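Local coordinates for protein superoxide dismutase (Chaetomium thermophilum, PDB 4BR6) that catalyses the manganese-dependent dismutation of superoxide to hydrogen peroxide and dioxygen, probably protecting the cell against radicals, at residues B[164-169]-B[175-180]; B[102-105]-B[109-112]. One frame throughout, in Å; residues are numbered along the deposited sequence.

Overall arrangement
Following the chain from its N terminus, interaction 2 comes first: residues 102-105, on helix 94-104, meet residues 109-112 near the start of helix 107-119, closing a tight turn between consecutive helices. The chain then runs through the three-stranded antiparallel sheet before interaction 1, where residues 164-169, which begin with the metal ligand His164, fold against residues 175-180 of helix 174-180. The two short closures follow in series and neither nest nor cross; the centres of interactions 1 and 2 lie about 22 Å apart. They nevertheless meet through a salt bridge, Glu179 OE2 to Arg111 NH2 at 3.2 Å, which ties helix 174-180 to helix 107-119 within the C-terminal domain.

Interaction 1. Residues B[164-169]-B[175-180]; sequences HAYYLQ and AEYFEA. With MN3 (manganese (III) ion), chain I.
Tyr166 CB presses on one face of the Tyr177 ring, toward its rim, with CB only 3.4 Å from Tyr177 CG. The line from Tyr166 CB to the centroid of the Tyr177 ring, 3.8 Å long, runs 25° off the ring normal, as expected of a CH-pi contact. Tyr177 CG is anti to the backbone N (chi1 162°), and this carries the ring out from its helix to Tyr166 and Ala165. This buried part is tight, with Ala165 CB completing it at 3.7 Å from Tyr177 OH. The two ring planes, inclined by 25°, are slid apart and barely overlap, with centroids 5.1 Å apart, yet Tyr166 CD2 lies 3.5 Å from Tyr177 CD2.

No direct hydrogen bond crosses the contact. Instead a water donates to Ala165 O at 2.7 Å and to Tyr177 OH at 3.1 Å, while that hydroxyl also hydrogen-bonds to the carbonyl O of Asp160, a metal ligand. A phenylalanine in place of Tyr177 would probably leave the Asp160 carbonyl and the bridging water without their hydroxyl partner. The loose side is the solvent side of helix 174-180, with Glu176 and Glu179 exposed and paired with Arg173 and Arg111.

His164 binds manganese through NE2 at 2.3 Å, alongside His26, His74, Asp160 and a water; its ND1 hydrogen-bonds to Glu163 of the second subunit, linking the site to the subunit interface. Among its neighbours, the contact lies between helix 20-50, which Ala165 touches at His26, strand 153-160, which Tyr177 reaches at Ile159, and helix 107-119, against which Phe178 packs.

Interaction 2. Residues B[102-105]-B[109-112]; sequences ADFG and TFRK
Phe104 and Phe110 make an edge-to-face aromatic pair: the edge of Phe110 points at the face of Phe104, the planes are inclined by 57° and the centroids lie 5.1 Å apart. The leading atom is Phe110 CD1, which sits over the centre of the Phe104 ring, 3.8 Å above its plane. Phe110 CG is anti to its backbone N (chi1 154°), which swings the ring edge over the face of Phe104.

Aliphatic contact supports the pair at its base, where Phe104 CB lies 3.7 Å from Phe110 CB.

The third kind of contact involves the backbone. Phe104 O approaches the Thr109 methyl, CG2, at 3.1 Å, a close carbon-oxygen approach with no hydrogen bond. Just beyond, Gly105 takes a positive phi (92°), at which a CB would press on that same carbonyl oxygen.

Leu129 and Ile140 of the sheet touch both phenylalanines, so the pair seats the turn between helices 94-104 and 107-119 on strands 125-132 and 138-144. With no hydrogen bond or charge pair crossing between the segments, the chemistry implies cohesion through dispersion, ring electrostatics and the hydrophobic effect, and hence dependence on shape.

Interaction 1. Residues B[164-169]-B[175-180]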
loop_
_atom_site.group_PDB
_atom_site.type_symbol
_atom_site.label_atom_id
_atom_site.label_comp_id
_atom_site.label_asym_id
_atom_site.label_seq_id
_atom_site.Cartn_x
_atom_site.Cartn_y
_atom_site.Cartn_z
ATOM N N HIS B 164 -20.643 -1.472 -1.150
ATOM C CA HIS B 164 -21.692 -2.247 -1.819
ATOM C C HIS B 164 -22.328 -3.248 -0.857
ATOM O O HIS B 164 -23.361 -3.830 -1.162
ATOM C CB HIS B 164 -21.174 -2.969 -3.067
ATOM C CG HIS B 164 -20.124 -3.992 -2.786
ATOM N ND1 HIS B 164 -18.874 -3.949 -3.365
ATOM C CD2 HIS B 164 -20.139 -5.093 -2.001
ATOM C CE1 HIS B 164 -18.163 -4.980 -2.947
ATOM N NE2 HIS B 164 -18.909 -5.688 -2.120
ATOM N N ALA B 165 -21.717 -3.446 0.308
ATOM C CA ALA B 165 -22.272 -4.358 1.292
ATOM C C ALA B 165 -23.457 -3.730 2.052
ATOM O O ALA B 165 -24.173 -4.436 2.757
ATOM C CB ALA B 165 -21.191 -4.821 2.268
ATOM N N TYR B 166 -23.667 -2.421 1.904
ATOM C CA TYR B 166 -24.680 -1.718 2.707
ATOM C C TYR B 166 -25.316 -0.469 2.114
ATOM O O TYR B 166 -26.343 -0.023 2.606
ATOM C CB TYR B 166 -24.108 -1.331 4.071
ATOM C CG TYR B 166 -22.876 -0.421 4.046
ATOM C CD1 TYR B 166 -22.996 0.965 3.976
ATOM C CD2 TYR B 166 -21.598 -0.953 4.126
ATOM C CE1 TYR B 166 -21.866 1.785 3.964
ATOM C CE2 TYR B 166 -20.473 -0.141 4.124
ATOM C CZ TYR B 166 -20.608 1.221 4.043
ATOM O OH TYR B 166 -19.475 2.011 4.046
ATOM N N TYR B 167 -24.736 0.104 1.072
ATOM C CA TYR B 167 -25.138 1.464 0.691
ATOM C C TYR B 167 -26.587 1.585 0.207
ATOM O O TYR B 167 -27.248 2.578 0.500
ATOM C CB TYR B 167 -24.200 2.071 -0.352
ATOM C CG TYR B 167 -24.024 3.573 -0.200
ATOM C CD1 TYR B 167 -24.935 4.463 -0.763
ATOM C CD2 TYR B 167 -22.958 4.101 0.517
ATOM C CE1 TYR B 167 -24.778 5.830 -0.624
ATOM C CE2 TYR B 167 -22.802 5.469 0.660
ATOM C CZ TYR B 167 -23.709 6.316 0.085
ATOM O OH TYR B 167 -23.558 7.665 0.209
ATOM N N LEU B 168 -27.082 0.587 -0.521
ATOM C CA LEU B 168 -28.454 0.620 -1.021
ATOM C C LEU B 168 -29.466 0.777 0.111
ATOM O O LEU B 168 -30.470 1.471 -0.039
ATOM C CB LEU B 168 -28.779 -0.651 -1.806
ATOM C CG LEU B 168 -28.199 -0.764 -3.214
ATOM C CD1 LEU B 168 -28.565 -2.127 -3.796
ATOM C CD2 LEU B 168 -28.657 0.377 -4.114
ATOM N N GLN B 169 -29.182 0.142 1.243
ATOM C CA GLN B 169 -30.107 0.128 2.381
ATOM C C GLN B 169 -29.785 1.218 3.394
ATOM O O GLN B 169 -30.672 1.961 3.819
ATOM C CB GLN B 169 -30.081 -1.230 3.089
ATOM C CG GLN B 169 -30.994 -1.292 4.325
ATOM C CD GLN B 169 -31.189 -2.697 4.851
ATOM O OE1 GLN B 169 -30.684 -3.663 4.288
ATOM N NE2 GLN B 169 -31.930 -2.818 5.937
ATOM N N ALA B 175 -22.577 2.835 10.369
ATOM C CA ALA B 175 -22.656 2.391 11.762
ATOM C C ALA B 175 -23.919 1.580 12.013
ATOM O O ALA B 175 -23.939 0.706 12.875
ATOM C CB ALA B 175 -22.602 3.565 12.731
ATOM N N GLU B 176 -24.974 1.889 11.270
ATOM C CA GLU B 176 -26.229 1.163 11.380
ATOM C C GLU B 176 -26.107 -0.225 10.761
ATOM O O GLU B 176 -26.648 -1.210 11.285
ATOM C CB GLU B 176 -27.352 1.939 10.698
ATOM C CG GLU B 176 -27.822 3.142 11.475
ATOM C CD GLU B 176 -28.878 3.947 10.738
ATOM O OE1 GLU B 176 -29.427 3.436 9.748
ATOM O OE2 GLU B 176 -29.156 5.091 11.138
ATOM N N TYR B 177 -25.395 -0.306 9.643
ATOM C CA TYR B 177 -25.107 -1.601 9.032
ATOM C C TYR B 177 -24.276 -2.463 9.973
ATOM O O TYR B 177 -24.633 -3.613 10.234
ATOM C CB TYR B 177 -24.389 -1.430 7.698
ATOM C CG TYR B 177 -23.672 -2.668 7.182
ATOM C CD1 TYR B 177 -24.376 -3.806 6.789
ATOM C CD2 TYR B 177 -22.290 -2.697 7.075
ATOM C CE1 TYR B 177 -23.720 -4.918 6.312
ATOM C CE2 TYR B 177 -21.634 -3.817 6.592
ATOM C CZ TYR B 177 -22.357 -4.918 6.210
ATOM O OH TYR B 177 -21.725 -6.043 5.726
ATOM N N PHE B 178 -23.172 -1.905 10.481
ATOM C CA PHE B 178 -22.267 -2.657 11.349
ATOM C C PHE B 178 -22.980 -3.188 12.602
ATOM O O PHE B 178 -22.654 -4.267 13.082
ATOM C CB PHE B 178 -21.063 -1.804 11.784
ATOM C CG PHE B 178 -20.193 -1.317 10.645
ATOM C CD1 PHE B 178 -19.983 -2.086 9.532
ATOM C CD2 PHE B 178 -19.596 -0.072 10.702
ATOM C CE1 PHE B 178 -19.194 -1.634 8.507
ATOM C CE2 PHE B 178 -18.810 0.375 9.677
ATOM C CZ PHE B 178 -18.610 -0.408 8.583
ATOM N N GLU B 179 -23.931 -2.421 13.134
ATOM C CA GLU B 179 -24.697 -2.830 14.313
ATOM C C GLU B 179 -25.740 -3.892 13.961
ATOM O O GLU B 179 -25.891 -4.882 14.674
ATOM C CB GLU B 179 -25.394 -1.629 14.945
ATOM C CG GLU B 179 -26.274 -1.966 16.136
ATOM C CD GLU B 179 -25.484 -2.398 17.361
ATOM O OE1 GLU B 179 -24.240 -2.296 17.338
ATOM O OE2 GLU B 179 -26.107 -2.832 18.355
ATOM N N ALA B 180 -26.456 -3.670 12.862
ATOM C CA ALA B 180 -27.514 -4.571 12.427
ATOM C C ALA B 180 -27.019 -5.989 12.074
ATOM O O ALA B 180 -27.705 -6.971 12.361
ATOM C CB ALA B 180 -28.272 -3.963 11.237
HETATM MN MN MN3 I . -18.230 -7.593 -0.954
HETATM O O HOH W 1 -23.665 -7.006 3.453
HETATM O O HOH W 2 -16.049 -6.597 -1.729
#

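Interaction 2. Residues B[102-105]-B[109-112]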
loop_
_atom_site.group_PDB
_atom_site.type_symbol
_atom_site.label_atom_id
_atom_site.label_comp_id
_atom_site.label_asym_id
_atom_site.label_seq_id
_atom_site.Cartn_x
_atom_site.Cartn_y
_atom_site.Cartn_z
ATOM N N ALA B 102 -11.809 -14.853 26.917
ATOM C CA ALA B 102 -10.401 -14.806 27.284
ATOM C C ALA B 102 -9.676 -13.615 26.680
ATOM O O ALA B 102 -8.948 -12.912 27.379
ATOM C CB ALA B 102 -9.719 -16.075 26.850
ATOM N N ASP B 103 -9.880 -13.395 25.381
ATOM C CA ASP B 103 -9.062 -12.454 24.620
ATOM C C ASP B 103 -9.687 -11.059 24.439
ATOM O O ASP B 103 -9.008 -10.121 24.013
ATOM C CB ASP B 103 -8.699 -13.071 23.263
ATOM C CG ASP B 103 -7.722 -14.241 23.397
ATOM O OD1 ASP B 103 -6.955 -14.264 24.381
ATOM O OD2 ASP B 103 -7.722 -15.148 22.535
ATOM N N PHE B 104 -10.964 -10.916 24.783
ATOM C CA PHE B 104 -11.657 -9.641 24.622
ATOM C C PHE B 104 -12.450 -9.231 25.863
ATOM O O PHE B 104 -13.062 -8.170 25.883
ATOM C CB PHE B 104 -12.587 -9.688 23.405
ATOM C CG PHE B 104 -11.877 -9.948 22.098
ATOM C CD1 PHE B 104 -11.204 -8.930 21.441
ATOM C CD2 PHE B 104 -11.889 -11.206 21.522
ATOM C CE1 PHE B 104 -10.565 -9.165 20.245
ATOM C CE2 PHE B 104 -11.244 -11.434 20.319
ATOM C CZ PHE B 104 -10.582 -10.414 19.690
ATOM N N GLY B 105 -12.440 -10.067 26.896
ATOM C CA GLY B 105 -13.122 -9.741 28.137
ATOM C C GLY B 105 -14.539 -10.266 28.132
ATOM O O GLY B 105 -14.947 -10.995 29.040
ATOM N N THR B 109 -17.703 -6.696 24.416
ATOM C CA THR B 109 -16.505 -5.886 24.195
ATOM C C THR B 109 -15.857 -6.214 22.842
ATOM O O THR B 109 -15.390 -5.322 22.127
ATOM C CB THR B 109 -15.478 -6.086 25.329
ATOM O OG1 THR B 109 -15.966 -5.471 26.523
ATOM C CG2 THR B 109 -14.139 -5.459 24.987
ATOM N N PHE B 110 -15.817 -7.498 22.505
ATOM C CA PHE B 110 -15.341 -7.931 21.196
ATOM C C PHE B 110 -16.177 -7.291 20.092
ATOM O O PHE B 110 -15.649 -6.840 19.074
ATOM C CB PHE B 110 -15.414 -9.458 21.073
ATOM C CG PHE B 110 -15.550 -9.950 19.653
ATOM C CD1 PHE B 110 -14.472 -9.954 18.795
ATOM C CD2 PHE B 110 -16.767 -10.388 19.168
ATOM C CE1 PHE B 110 -14.608 -10.392 17.490
ATOM C CE2 PHE B 110 -16.893 -10.828 17.857
ATOM C CZ PHE B 110 -15.819 -10.833 17.033
ATOM N N ARG B 111 -17.492 -7.280 20.308
ATOM C CA ARG B 111 -18.465 -6.717 19.375
ATOM C C ARG B 111 -18.278 -5.211 19.207
ATOM O O ARG B 111 -18.448 -4.664 18.115
ATOM C CB ARG B 111 -19.874 -7.001 19.897
ATOM C CG ARG B 111 -20.995 -6.526 19.003
ATOM C CD ARG B 111 -22.361 -6.959 19.539
ATOM N NE ARG B 111 -23.436 -6.227 18.870
ATOM C CZ ARG B 111 -24.659 -6.703 18.640
ATOM N NH1 ARG B 111 -24.992 -7.935 19.022
ATOM N NH2 ARG B 111 -25.554 -5.940 18.012
ATOM N N LYS B 112 -17.959 -4.551 20.313
ATOM C CA LYS B 112 -17.629 -3.126 20.323
ATOM C C LYS B 112 -16.358 -2.837 19.540
ATOM O O LYS B 112 -16.323 -1.952 18.689
ATOM C CB LYS B 112 -17.454 -2.665 21.773
ATOM C CG LYS B 112 -17.292 -1.167 21.971
ATOM C CD LYS B 112 -17.284 -0.833 23.457
ATOM C CE LYS B 112 -15.946 -0.305 23.920
ATOM N NZ LYS B 112 -14.817 -1.215 23.577
#